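Lipopolysaccharide biosynthesis protein wbpB (Thermus thermophilus, PDB 3O9Z) is a dehydrogenase, probably NAD-dependent, involved in the biosynthesis of 2,3-diacetamido-2,3-dideoxy-D-mannuronic acid, and binds NAD and 2-oxoglutarate. Local coordinates at residues 152-161 and 244-252; 180-189 and 223-231. All coordinates share one frame; numbering follows the deposited sequence.

Contact 1. Residues 152-161 and 244-252. With AKG (2-oxoglutaric acid), chain F.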
loop_
_atom_site.group_PDB
_atom_site.type_symbol
_atom_site.label_atom_id
_atom_site.label_comp_id
_atom_site.label_asym_id
_atom_site.label_seq_id
_atom_site.Cartn_x
_atom_site.Cartn_y
_atom_site.Cartn_z
ATOM N N LYS A 152 7.530 -48.055 2.972
ATOM C CA LYS A 152 8.942 -47.707 3.026
ATOM C C LYS A 152 9.224 -46.768 4.203
ATOM O O LYS A 152 8.317 -46.086 4.693
ATOM C CB LYS A 152 9.354 -47.023 1.726
ATOM C CG LYS A 152 9.377 -48.008 0.491
ATOM C CD LYS A 152 9.795 -49.430 0.857
ATOM C CE LYS A 152 9.672 -50.370 -0.345
ATOM N NZ LYS A 152 10.175 -51.760 -0.075
ATOM N N ASP A 153 10.448 -46.777 4.702
ATOM C CA ASP A 153 10.870 -45.824 5.725
ATOM C C ASP A 153 11.629 -44.724 5.020
ATOM O O ASP A 153 12.520 -44.963 4.209
ATOM C CB ASP A 153 11.767 -46.533 6.738
ATOM C CG ASP A 153 10.937 -47.405 7.654
ATOM O OD1 ASP A 153 10.123 -46.846 8.422
ATOM O OD2 ASP A 153 10.988 -48.645 7.496
ATOM N N VAL A 154 11.219 -43.487 5.292
ATOM C CA VAL A 154 11.648 -42.341 4.474
ATOM C C VAL A 154 12.128 -41.233 5.402
ATOM O O VAL A 154 11.511 -40.983 6.447
ATOM C CB VAL A 154 10.442 -41.796 3.686
ATOM C CG1 VAL A 154 10.886 -40.528 2.897
ATOM C CG2 VAL A 154 9.892 -42.831 2.712
ATOM N N VAL A 155 13.220 -40.581 5.024
ATOM C CA VAL A 155 13.658 -39.377 5.715
ATOM C C VAL A 155 13.600 -38.260 4.684
ATOM O O VAL A 155 14.240 -38.337 3.629
ATOM C CB VAL A 155 15.089 -39.520 6.252
ATOM C CG1 VAL A 155 15.544 -38.207 6.856
ATOM C CG2 VAL A 155 15.137 -40.626 7.307
ATOM N N LEU A 156 12.822 -37.223 4.969
ATOM C CA LEU A 156 12.648 -36.091 4.037
ATOM C C LEU A 156 13.276 -34.900 4.730
ATOM O O LEU A 156 12.924 -34.568 5.872
ATOM C CB LEU A 156 11.141 -35.787 3.909
ATOM C CG LEU A 156 10.700 -34.893 2.758
ATOM C CD1 LEU A 156 11.173 -33.455 2.909
ATOM C CD2 LEU A 156 11.066 -35.491 1.379
ATOM N N THR A 157 14.258 -34.278 4.066
ATOM C CA THR A 157 14.924 -33.099 4.611
ATOM C C THR A 157 14.835 -31.984 3.586
ATOM O O THR A 157 15.118 -32.195 2.400
ATOM C CB THR A 157 16.414 -33.421 4.832
ATOM O OG1 THR A 157 16.508 -34.592 5.652
ATOM C CG2 THR A 157 17.103 -32.268 5.585
ATOM N N TYR A 158 14.305 -30.839 4.005
ATOM C CA TYR A 158 13.940 -29.789 3.054
ATOM C C TYR A 158 14.414 -28.466 3.633
ATOM O O TYR A 158 13.757 -27.887 4.516
ATOM C CB TYR A 158 12.406 -29.796 2.846
ATOM C CG TYR A 158 11.972 -29.132 1.564
ATOM C CD1 TYR A 158 11.931 -27.739 1.437
ATOM C CD2 TYR A 158 11.665 -29.905 0.451
ATOM C CE1 TYR A 158 11.508 -27.153 0.233
ATOM C CE2 TYR A 158 11.286 -29.339 -0.756
ATOM C CZ TYR A 158 11.198 -27.972 -0.859
ATOM O OH TYR A 158 10.822 -27.373 -2.048
ATOM N N VAL A 159 15.542 -27.973 3.146
ATOM C CA VAL A 159 16.147 -26.756 3.680
ATOM C C VAL A 159 16.291 -25.821 2.492
ATOM O O VAL A 159 16.851 -26.176 1.453
ATOM C CB VAL A 159 17.552 -27.018 4.260
ATOM C CG1 VAL A 159 18.082 -25.717 4.813
ATOM C CG2 VAL A 159 17.512 -28.055 5.383
ATOM N N THR A 160 15.702 -24.636 2.572
ATOM C CA THR A 160 15.814 -23.691 1.472
ATOM C C THR A 160 15.977 -22.283 2.051
ATOM O O THR A 160 15.054 -21.733 2.667
ATOM C CB THR A 160 14.640 -23.845 0.481
ATOM O OG1 THR A 160 14.830 -22.899 -0.590
ATOM C CG2 THR A 160 13.302 -23.578 1.165
ATOM N N GLY A 161 17.195 -21.737 1.993
ATOM C CA GLY A 161 17.476 -20.541 2.784
ATOM C C GLY A 161 16.681 -19.340 2.305
ATOM O O GLY A 161 16.439 -19.167 1.109
ATOM N N ARG A 244 23.003 -23.132 -0.118
ATOM C CA ARG A 244 21.944 -22.685 0.796
ATOM C C ARG A 244 20.641 -23.456 0.661
ATOM O O ARG A 244 19.641 -23.076 1.275
ATOM C CB ARG A 244 21.710 -21.180 0.650
ATOM C CG ARG A 244 22.987 -20.423 0.960
ATOM C CD ARG A 244 22.892 -18.920 0.796
ATOM N NE ARG A 244 23.989 -18.373 1.585
ATOM C CZ ARG A 244 23.845 -17.826 2.785
ATOM N NH1 ARG A 244 22.642 -17.651 3.314
ATOM N NH2 ARG A 244 24.918 -17.395 3.426
ATOM N N THR A 245 20.651 -24.520 -0.129
ATOM C CA THR A 245 19.512 -25.410 -0.249
ATOM C C THR A 245 19.978 -26.857 -0.142
ATOM O O THR A 245 21.094 -27.238 -0.552
ATOM C CB THR A 245 18.742 -25.256 -1.561
ATOM O OG1 THR A 245 19.543 -25.746 -2.641
ATOM C CG2 THR A 245 18.350 -23.772 -1.807
ATOM N N TYR A 246 19.062 -27.672 0.354
ATOM C CA TYR A 246 19.252 -29.109 0.451
ATOM C C TYR A 246 17.859 -29.720 0.495
ATOM O O TYR A 246 17.149 -29.572 1.488
ATOM C CB TYR A 246 20.060 -29.468 1.700
ATOM C CG TYR A 246 20.253 -30.964 1.873
ATOM C CD1 TYR A 246 20.991 -31.686 0.935
ATOM C CD2 TYR A 246 19.696 -31.645 2.945
ATOM C CE1 TYR A 246 21.155 -33.061 1.066
ATOM C CE2 TYR A 246 19.877 -33.024 3.101
ATOM C CZ TYR A 246 20.608 -33.712 2.152
ATOM O OH TYR A 246 20.758 -35.076 2.300
ATOM N N ARG A 247 17.478 -30.395 -0.586
ATOM C CA ARG A 247 16.147 -30.966 -0.735
ATOM C C ARG A 247 16.282 -32.431 -1.057
ATOM O O ARG A 247 16.683 -32.793 -2.172
ATOM C CB ARG A 247 15.317 -30.250 -1.808
ATOM C CG ARG A 247 15.134 -28.740 -1.603
ATOM C CD ARG A 247 14.349 -28.196 -2.814
ATOM N NE ARG A 247 14.267 -26.739 -2.863
ATOM C CZ ARG A 247 15.084 -25.962 -3.569
ATOM N NH1 ARG A 247 16.138 -26.510 -4.188
ATOM N NH2 ARG A 247 14.869 -24.650 -3.638
ATOM N N SER A 248 16.021 -33.264 -0.054
ATOM C CA SER A 248 16.442 -34.667 -0.096
ATOM C C SER A 248 15.288 -35.568 0.326
ATOM O O SER A 248 14.617 -35.320 1.339
ATOM C CB SER A 248 17.610 -34.890 0.872
ATOM O OG SER A 248 17.763 -36.264 1.184
ATOM N N ILE A 249 15.040 -36.613 -0.459
ATOM C CA ILE A 249 14.171 -37.717 -0.026
ATOM C C ILE A 249 15.008 -38.988 0.022
ATOM O O ILE A 249 15.614 -39.411 -0.987
ATOM C CB ILE A 249 12.880 -37.846 -0.846
ATOM C CG1 ILE A 249 12.014 -38.982 -0.281
ATOM C CG2 ILE A 249 13.164 -38.058 -2.337
ATOM C CD1 ILE A 249 10.593 -38.982 -0.850
ATOM N N ALA A 250 15.085 -39.600 1.201
ATOM C CA ALA A 250 15.872 -40.842 1.361
ATOM C C ALA A 250 14.928 -41.994 1.662
ATOM O O ALA A 250 14.215 -41.971 2.668
ATOM C CB ALA A 250 16.919 -40.691 2.473
ATOM N N VAL A 251 14.864 -42.975 0.763
ATOM C CA VAL A 251 13.870 -44.035 0.875
ATOM C C VAL A 251 14.622 -45.343 1.126
ATOM O O VAL A 251 15.455 -45.767 0.319
ATOM C CB VAL A 251 13.047 -44.192 -0.417
ATOM C CG1 VAL A 251 12.076 -45.355 -0.290
ATOM C CG2 VAL A 251 12.317 -42.875 -0.752
ATOM N N ASP A 252 14.343 -45.952 2.274
ATOM C CA ASP A 252 15.016 -47.180 2.690
ATOM C C ASP A 252 16.538 -47.005 2.562
ATOM O O ASP A 252 17.218 -47.909 2.068
ATOM C CB ASP A 252 14.547 -48.342 1.800
ATOM C CG ASP A 252 13.164 -48.871 2.166
ATOM O OD1 ASP A 252 12.472 -48.304 3.049
ATOM O OD2 ASP A 252 12.775 -49.894 1.551
HETATM C C1 AKG F . 8.383 -20.651 -2.270
HETATM O O1 AKG F . 9.356 -19.929 -1.928
HETATM O O2 AKG F . 7.214 -20.283 -2.113
HETATM C C2 AKG F . 8.554 -21.905 -2.972
HETATM O O5 AKG F . 7.555 -22.549 -3.283
HETATM C C3 AKG F . 9.932 -22.425 -3.288
HETATM C C4 AKG F . 10.335 -23.382 -2.167
HETATM C C5 AKG F . 11.773 -23.850 -2.255
HETATM O O3 AKG F . 12.675 -23.016 -2.462
HETATM O O4 AKG F . 12.028 -25.050 -2.126
HETATM O O HOH W 1 16.637 -36.837 3.635
#

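Contact 2. Residues 180-189 and 223-231. With AKG (2-oxoglutaric acid), chain F; NAD (nicotinamide-adenine-dinucleotide), chain E.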
loop_
_atom_site.group_PDB
_atom_site.type_symbol
_atom_site.label_atom_id
_atom_site.label_comp_id
_atom_site.label_asym_id
_atom_site.label_seq_id
_atom_site.Cartn_x
_atom_site.Cartn_y
_atom_site.Cartn_z
ATOM N N LEU A 180 4.814 -21.729 7.766
ATOM C CA LEU A 180 5.972 -22.332 7.099
ATOM C C LEU A 180 5.675 -23.700 6.465
ATOM O O LEU A 180 6.069 -23.973 5.339
ATOM C CB LEU A 180 7.141 -22.377 8.099
ATOM C CG LEU A 180 8.444 -22.933 7.520
ATOM C CD1 LEU A 180 8.996 -21.905 6.570
ATOM C CD2 LEU A 180 9.436 -23.167 8.662
ATOM N N ALA A 181 4.974 -24.549 7.226
ATOM C CA ALA A 181 4.692 -25.900 6.718
ATOM C C ALA A 181 3.754 -25.917 5.526
ATOM O O ALA A 181 3.800 -26.850 4.707
ATOM C CB ALA A 181 4.095 -26.761 7.842
ATOM N N THR A 182 3.012 -24.833 5.331
ATOM C CA THR A 182 2.202 -24.706 4.125
ATOM C C THR A 182 3.005 -24.016 3.021
ATOM O O THR A 182 3.156 -24.532 1.917
ATOM C CB THR A 182 0.957 -23.882 4.407
ATOM O OG1 THR A 182 0.093 -24.596 5.308
ATOM C CG2 THR A 182 0.156 -23.624 3.124
ATOM N N ASN A 183 3.484 -22.813 3.323
ATOM C CA ASN A 183 4.085 -21.991 2.288
ATOM C C ASN A 183 5.277 -22.657 1.654
ATOM O O ASN A 183 5.375 -22.602 0.446
ATOM C CB ASN A 183 4.485 -20.627 2.843
ATOM C CG ASN A 183 4.893 -19.680 1.751
ATOM O OD1 ASN A 183 4.157 -19.513 0.779
ATOM N ND2 ASN A 183 6.106 -19.115 1.846
ATOM N N ILE A 184 6.157 -23.265 2.453
ATOM C CA ILE A 184 7.280 -23.965 1.861
ATOM C C ILE A 184 6.980 -25.464 1.863
ATOM O O ILE A 184 7.186 -26.120 0.868
ATOM C CB ILE A 184 8.554 -23.670 2.647
ATOM C CG1 ILE A 184 8.799 -22.159 2.739
ATOM C CG2 ILE A 184 9.743 -24.363 1.957
ATOM C CD1 ILE A 184 9.039 -21.423 1.418
ATOM N N GLY A 185 6.475 -25.979 2.966
ATOM C CA GLY A 185 6.303 -27.440 3.113
ATOM C C GLY A 185 5.331 -28.092 2.170
ATOM O O GLY A 185 5.480 -29.296 1.902
ATOM N N ILE A 186 4.415 -27.329 1.566
ATOM C CA ILE A 186 3.427 -28.004 0.713
ATOM C C ILE A 186 4.089 -28.805 -0.393
ATOM O O ILE A 186 3.563 -29.840 -0.832
ATOM C CB ILE A 186 2.425 -26.989 0.146
ATOM C CG1 ILE A 186 1.220 -27.740 -0.461
ATOM C CG2 ILE A 186 3.051 -26.024 -0.888
ATOM C CD1 ILE A 186 0.287 -28.216 0.611
ATOM N N HIS A 187 5.239 -28.357 -0.899
ATOM C CA HIS A 187 5.949 -29.080 -1.933
ATOM C C HIS A 187 6.200 -30.510 -1.492
ATOM O O HIS A 187 5.947 -31.431 -2.274
ATOM C CB HIS A 187 7.292 -28.403 -2.228
ATOM C CG HIS A 187 7.207 -27.211 -3.127
ATOM N ND1 HIS A 187 6.862 -27.296 -4.460
ATOM C CD2 HIS A 187 7.478 -25.907 -2.881
ATOM C CE1 HIS A 187 6.922 -26.089 -5.000
ATOM N NE2 HIS A 187 7.264 -25.227 -4.058
ATOM N N PHE A 188 6.774 -30.669 -0.318
ATOM C CA PHE A 188 7.108 -32.030 0.087
ATOM C C PHE A 188 5.919 -32.793 0.662
ATOM O O PHE A 188 5.901 -34.025 0.478
ATOM C CB PHE A 188 8.389 -32.118 0.940
ATOM C CG PHE A 188 8.242 -31.683 2.371
ATOM C CD1 PHE A 188 8.702 -30.448 2.771
ATOM C CD2 PHE A 188 7.700 -32.544 3.322
ATOM C CE1 PHE A 188 8.582 -30.037 4.073
ATOM C CE2 PHE A 188 7.580 -32.131 4.628
ATOM C CZ PHE A 188 8.020 -30.872 4.985
ATOM N N PHE A 189 4.969 -32.139 1.339
ATOM C CA PHE A 189 3.763 -32.866 1.771
ATOM C C PHE A 189 3.091 -33.422 0.515
ATOM O O PHE A 189 2.590 -34.567 0.506
ATOM C CB PHE A 189 2.847 -32.063 2.701
ATOM C CG PHE A 189 3.479 -31.788 4.030
ATOM C CD1 PHE A 189 3.809 -32.823 4.900
ATOM C CD2 PHE A 189 3.752 -30.492 4.418
ATOM C CE1 PHE A 189 4.416 -32.547 6.109
ATOM C CE2 PHE A 189 4.317 -30.226 5.642
ATOM C CZ PHE A 189 4.697 -31.245 6.475
ATOM N N VAL A 223 7.393 -41.575 7.560
ATOM C CA VAL A 223 8.273 -40.492 7.122
ATOM C C VAL A 223 8.709 -39.627 8.271
ATOM O O VAL A 223 7.855 -39.122 9.001
ATOM C CB VAL A 223 7.545 -39.569 6.099
ATOM C CG1 VAL A 223 8.532 -38.532 5.476
ATOM C CG2 VAL A 223 6.887 -40.421 4.995
ATOM N N ARG A 224 10.007 -39.432 8.469
ATOM C CA ARG A 224 10.494 -38.425 9.430
ATOM C C ARG A 224 10.859 -37.229 8.568
ATOM O O ARG A 224 11.603 -37.393 7.583
ATOM C CB ARG A 224 11.719 -38.946 10.173
ATOM C CG ARG A 224 11.369 -40.153 11.051
ATOM C CD ARG A 224 12.602 -40.672 11.756
ATOM N NE ARG A 224 13.466 -41.428 10.864
ATOM C CZ ARG A 224 14.743 -41.681 11.139
ATOM N NH1 ARG A 224 15.497 -42.416 10.304
ATOM N NH2 ARG A 224 15.287 -41.101 12.202
ATOM N N TRP A 225 10.358 -36.032 8.891
ATOM C CA TRP A 225 10.575 -34.856 8.047
ATOM C C TRP A 225 11.134 -33.677 8.817
ATOM O O TRP A 225 10.882 -33.515 10.001
ATOM C CB TRP A 225 9.306 -34.496 7.257
ATOM C CG TRP A 225 8.080 -34.211 8.111
ATOM C CD1 TRP A 225 7.090 -35.108 8.474
ATOM C CD2 TRP A 225 7.715 -32.963 8.683
ATOM N NE1 TRP A 225 6.125 -34.471 9.231
ATOM C CE2 TRP A 225 6.485 -33.151 9.354
ATOM C CE3 TRP A 225 8.269 -31.673 8.624
ATOM C CZ2 TRP A 225 5.816 -32.136 10.030
ATOM C CZ3 TRP A 225 7.587 -30.669 9.308
ATOM C CH2 TRP A 225 6.390 -30.895 10.005
ATOM N N PHE A 226 11.912 -32.854 8.111
ATOM C CA PHE A 226 12.504 -31.655 8.653
ATOM C C PHE A 226 12.466 -30.600 7.572
ATOM O O PHE A 226 12.879 -30.881 6.436
ATOM C CB PHE A 226 13.947 -31.946 9.083
ATOM C CG PHE A 226 14.655 -30.756 9.664
ATOM C CD1 PHE A 226 14.706 -30.597 11.039
ATOM C CD2 PHE A 226 15.259 -29.816 8.832
ATOM C CE1 PHE A 226 15.358 -29.512 11.596
ATOM C CE2 PHE A 226 15.918 -28.708 9.387
ATOM C CZ PHE A 226 15.929 -28.541 10.780
ATOM N N LEU A 227 11.952 -29.433 7.946
ATOM C CA LEU A 227 11.806 -28.287 7.039
ATOM C C LEU A 227 12.477 -27.058 7.683
ATOM O O LEU A 227 12.175 -26.729 8.838
ATOM C CB LEU A 227 10.290 -28.051 6.887
ATOM C CG LEU A 227 9.948 -26.708 6.242
ATOM C CD1 LEU A 227 10.460 -26.575 4.809
ATOM C CD2 LEU A 227 8.403 -26.579 6.331
ATOM N N SER A 228 13.330 -26.353 6.938
ATOM C CA SER A 228 13.827 -25.098 7.467
ATOM C C SER A 228 14.135 -24.117 6.346
ATOM O O SER A 228 14.455 -24.507 5.204
ATOM C CB SER A 228 15.102 -25.305 8.280
ATOM O OG SER A 228 15.552 -24.086 8.899
ATOM N N ILE A 229 13.991 -22.850 6.705
ATOM C CA ILE A 229 14.446 -21.740 5.866
ATOM C C ILE A 229 15.723 -21.112 6.398
ATOM O O ILE A 229 16.134 -20.042 5.917
ATOM C CB ILE A 229 13.341 -20.681 5.604
ATOM C CG1 ILE A 229 12.792 -20.233 6.950
ATOM C CG2 ILE A 229 12.248 -21.293 4.697
ATOM C CD1 ILE A 229 11.867 -18.974 6.910
ATOM N N ASP A 230 16.312 -21.753 7.407
ATOM C CA ASP A 230 17.655 -21.345 7.903
ATOM C C ASP A 230 18.708 -22.204 7.191
ATOM O O ASP A 230 18.771 -23.416 7.427
ATOM C CB ASP A 230 17.682 -21.562 9.410
ATOM C CG ASP A 230 18.989 -21.170 10.048
ATOM O OD1 ASP A 230 19.956 -20.943 9.298
ATOM O OD2 ASP A 230 19.024 -21.152 11.303
ATOM N N PRO A 231 19.542 -21.579 6.349
ATOM C CA PRO A 231 20.502 -22.378 5.582
ATOM C C PRO A 231 21.642 -22.966 6.431
ATOM O O PRO A 231 22.347 -23.841 5.942
ATOM C CB PRO A 231 21.033 -21.356 4.566
ATOM C CG PRO A 231 20.992 -20.062 5.302
ATOM C CD PRO A 231 19.630 -20.139 6.032
HETATM C C1 AKG F . 8.383 -20.651 -2.270
HETATM O O1 AKG F . 9.356 -19.929 -1.928
HETATM O O2 AKG F . 7.214 -20.283 -2.113
HETATM C C2 AKG F . 8.554 -21.905 -2.972
HETATM O O5 AKG F . 7.555 -22.549 -3.283
HETATM C C3 AKG F . 9.932 -22.425 -3.288
HETATM C C4 AKG F . 10.335 -23.382 -2.167
HETATM C C5 AKG F . 11.773 -23.850 -2.255
HETATM O O3 AKG F . 12.675 -23.016 -2.462
HETATM O O4 AKG F . 12.028 -25.050 -2.126
HETATM P PA NAD E . 5.874 -12.035 -3.975
HETATM O O1A NAD E . 7.186 -11.829 -4.634
HETATM O O2A NAD E . 5.543 -11.434 -2.600
HETATM O O5B NAD E . 4.883 -11.499 -5.082
HETATM C C5B NAD E . 3.534 -11.488 -4.706
HETATM C C4B NAD E . 2.776 -10.546 -5.673
HETATM O O4B NAD E . 1.343 -10.632 -5.460
HETATM C C3B NAD E . 3.154 -9.078 -5.327
HETATM O O3B NAD E . 3.661 -8.380 -6.483
HETATM C C2B NAD E . 1.863 -8.467 -4.755
HETATM O O2B NAD E . 1.696 -7.065 -5.009
HETATM C C1B NAD E . 0.844 -9.295 -5.593
HETATM N N9A NAD E . -0.509 -9.225 -4.983
HETATM C C8A NAD E . -0.979 -8.920 -3.742
HETATM N N7A NAD E . -2.309 -8.950 -3.719
HETATM C C5A NAD E . -2.738 -9.194 -5.000
HETATM C C6A NAD E . -4.028 -9.321 -5.641
HETATM N N6A NAD E . -5.176 -9.123 -4.922
HETATM N N1A NAD E . -3.938 -9.609 -6.934
HETATM C C2A NAD E . -2.878 -9.803 -7.707
HETATM N N3A NAD E . -1.655 -9.661 -7.133
HETATM C C4A NAD E . -1.617 -9.400 -5.822
HETATM O O3 NAD E . 5.606 -13.608 -3.860
HETATM P PN NAD E . 6.016 -14.808 -4.774
HETATM O O1N NAD E . 7.254 -15.475 -4.177
HETATM O O2N NAD E . 6.041 -14.382 -6.215
HETATM O O5D NAD E . 4.880 -15.890 -4.469
HETATM C C5D NAD E . 3.744 -15.748 -5.283
HETATM C C4D NAD E . 3.009 -17.099 -5.219
HETATM O O4D NAD E . 3.861 -18.029 -5.924
HETATM C C3D NAD E . 2.753 -17.668 -3.816
HETATM O O3D NAD E . 1.527 -18.460 -3.921
HETATM C C2D NAD E . 3.927 -18.650 -3.669
HETATM O O2D NAD E . 3.616 -19.742 -2.818
HETATM C C1D NAD E . 4.238 -19.138 -5.089
HETATM N N1N NAD E . 5.634 -19.535 -5.272
HETATM C C2N NAD E . 5.907 -20.688 -5.843
HETATM C C3N NAD E . 7.181 -21.162 -6.085
HETATM C C7N NAD E . 7.285 -22.511 -6.669
HETATM O O7N NAD E . 6.355 -23.020 -7.330
HETATM N N7N NAD E . 8.485 -23.066 -6.544
HETATM C C4N NAD E . 8.249 -20.334 -5.714
HETATM C C5N NAD E . 7.926 -19.080 -5.192
HETATM C C6N NAD E . 6.613 -18.665 -4.983
#

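Contact 1. Residues 152-161 and 244-252
Backbone hydrogen bonds join Val155 to Ala250, Thr157 to Ser248 and Val159 to Tyr246, each pair bonded in both directions, so strands 152-160 and 245-251 form a regular antiparallel ladder with axes 4.7 Å apart at their closest. Its two ends differ: Gly161 N donates to Arg244 O, whereas Asp153 N is taken by the carboxylate of Asp252, OD1 lying 3.0 Å away nearly in line with its C-O bond. The other oxygen, Asp252 OD2, forms a salt bridge with Lys152 NZ at 3.6 Å.

Apolar contacts line part of the face that bears Val154, Leu156 and Ile249. Val154 CG1 meets Ile249 CG1, and Leu156 CD2 reaches Ile249 CB at 3.7 Å; helices 136-146 and 186-196 cover this side. On the other face Thr157 CG2 abuts the edge of the Tyr246 ring. There a water donates to Val155 O and Ser248 OG and also hydrogen-bonds Thr157 OG1, which His308 NE2 bonds too, while Glu255 binds Tyr246 OH and Ser248 OG.

Tyr158, Thr160 and Arg247, further along the same face as Leu156, form the ligand-binding group. Arg247 CG makes a CH-pi contact over the Tyr158 ring, 4.0 Å from its centroid and 12° off the normal. Beyond CG the arginine chain is extended to NE (chi3 -171°), which carries the guanidinium to the distal carboxylate of 2-oxoglutarate. Arg247 NE donates to O4 of 2-oxoglutarate at 2.9 Å and NH2 to O3 at 3.0 Å, the latter bond nearly straight (165°). Tyr158 OH donates to ligand O4 at 2.6 Å, and Thr160 OG1 donates to O3. Both carboxylate oxygens are thus held by guanidinium and hydroxyl donors together, which fixes the carboxylate's rotation and is consistent with its binding as an anion.

Contact 2. Residues 180-189 and 223-231
Leu227 projects from strand 221-228 into the helical segment 180-189, and its atoms meet several different residues there. Leu227 CB lies 3.8 Å from Phe188 CE1, at the edge of that ring. CG stands anti to the backbone N (chi1 167°), and from it the two methyls diverge: Leu227 CD1 reaches Ile184 CG2 at 3.7 Å, while CD2 packs against Leu180 CG, Ala181 CA and the carbonyl oxygen Leu180 O, 3.6 Å away. That oxygen also accepts hydrogen bonds from Ile184 N and Gly185 N.

Ile229 extends the apolar row, its CG2 meeting Leu180 CD1 at 3.8 Å and, less closely, Ile184 CG1. At the other end, Trp225 receives two phenylalanines. Phe189 turns its edge to the indole face, with planes at 83° and its CZ 3.8 Å from Trp225 CZ2, an edge-to-face pair. Phe188 instead meets the indole obliquely, planes 45° apart, through CZ against Trp225 CE3.

The helical segment also faces the ligands. His187 NE2 donates to the keto oxygen O5 of 2-oxoglutarate at 2.8 Å, and Ile184 CD1 lies near the carboxylate next to that ketone. Helices packed on a mixed sheet are consistent with the C-terminal alpha/beta domain of the Gfo/Idh/MocA oxidoreductases; in this protein the apolar row and aromatic cluster join the two beside the ligand pocket.

Contacts 1 and 2 have centres about 9 Å apart and share one mixed sheet, in which strand 221-228 runs parallel beside strand 152-160. Backbone pairs Tyr158 N to Phe226 O, 2.8 Å, and Leu156 N to Arg224 O, 2.9 Å, probably hydrogen bonds, tie them together. Packing adds to this: Leu156 CD1 lies 3.5 Å from Phe188 CG. Along the chain, contact 2 is nested within the loop closed by contact 1. The two approach 2-oxoglutarate differently, contact 1 binding its distal carboxylate and contact 2 its keto oxygen; Arg162 and Lys103 add further hydrogen bonds. The nicotinamide comes close on the His187 side, NAD N7N being 3.5 Å from His187 NE2.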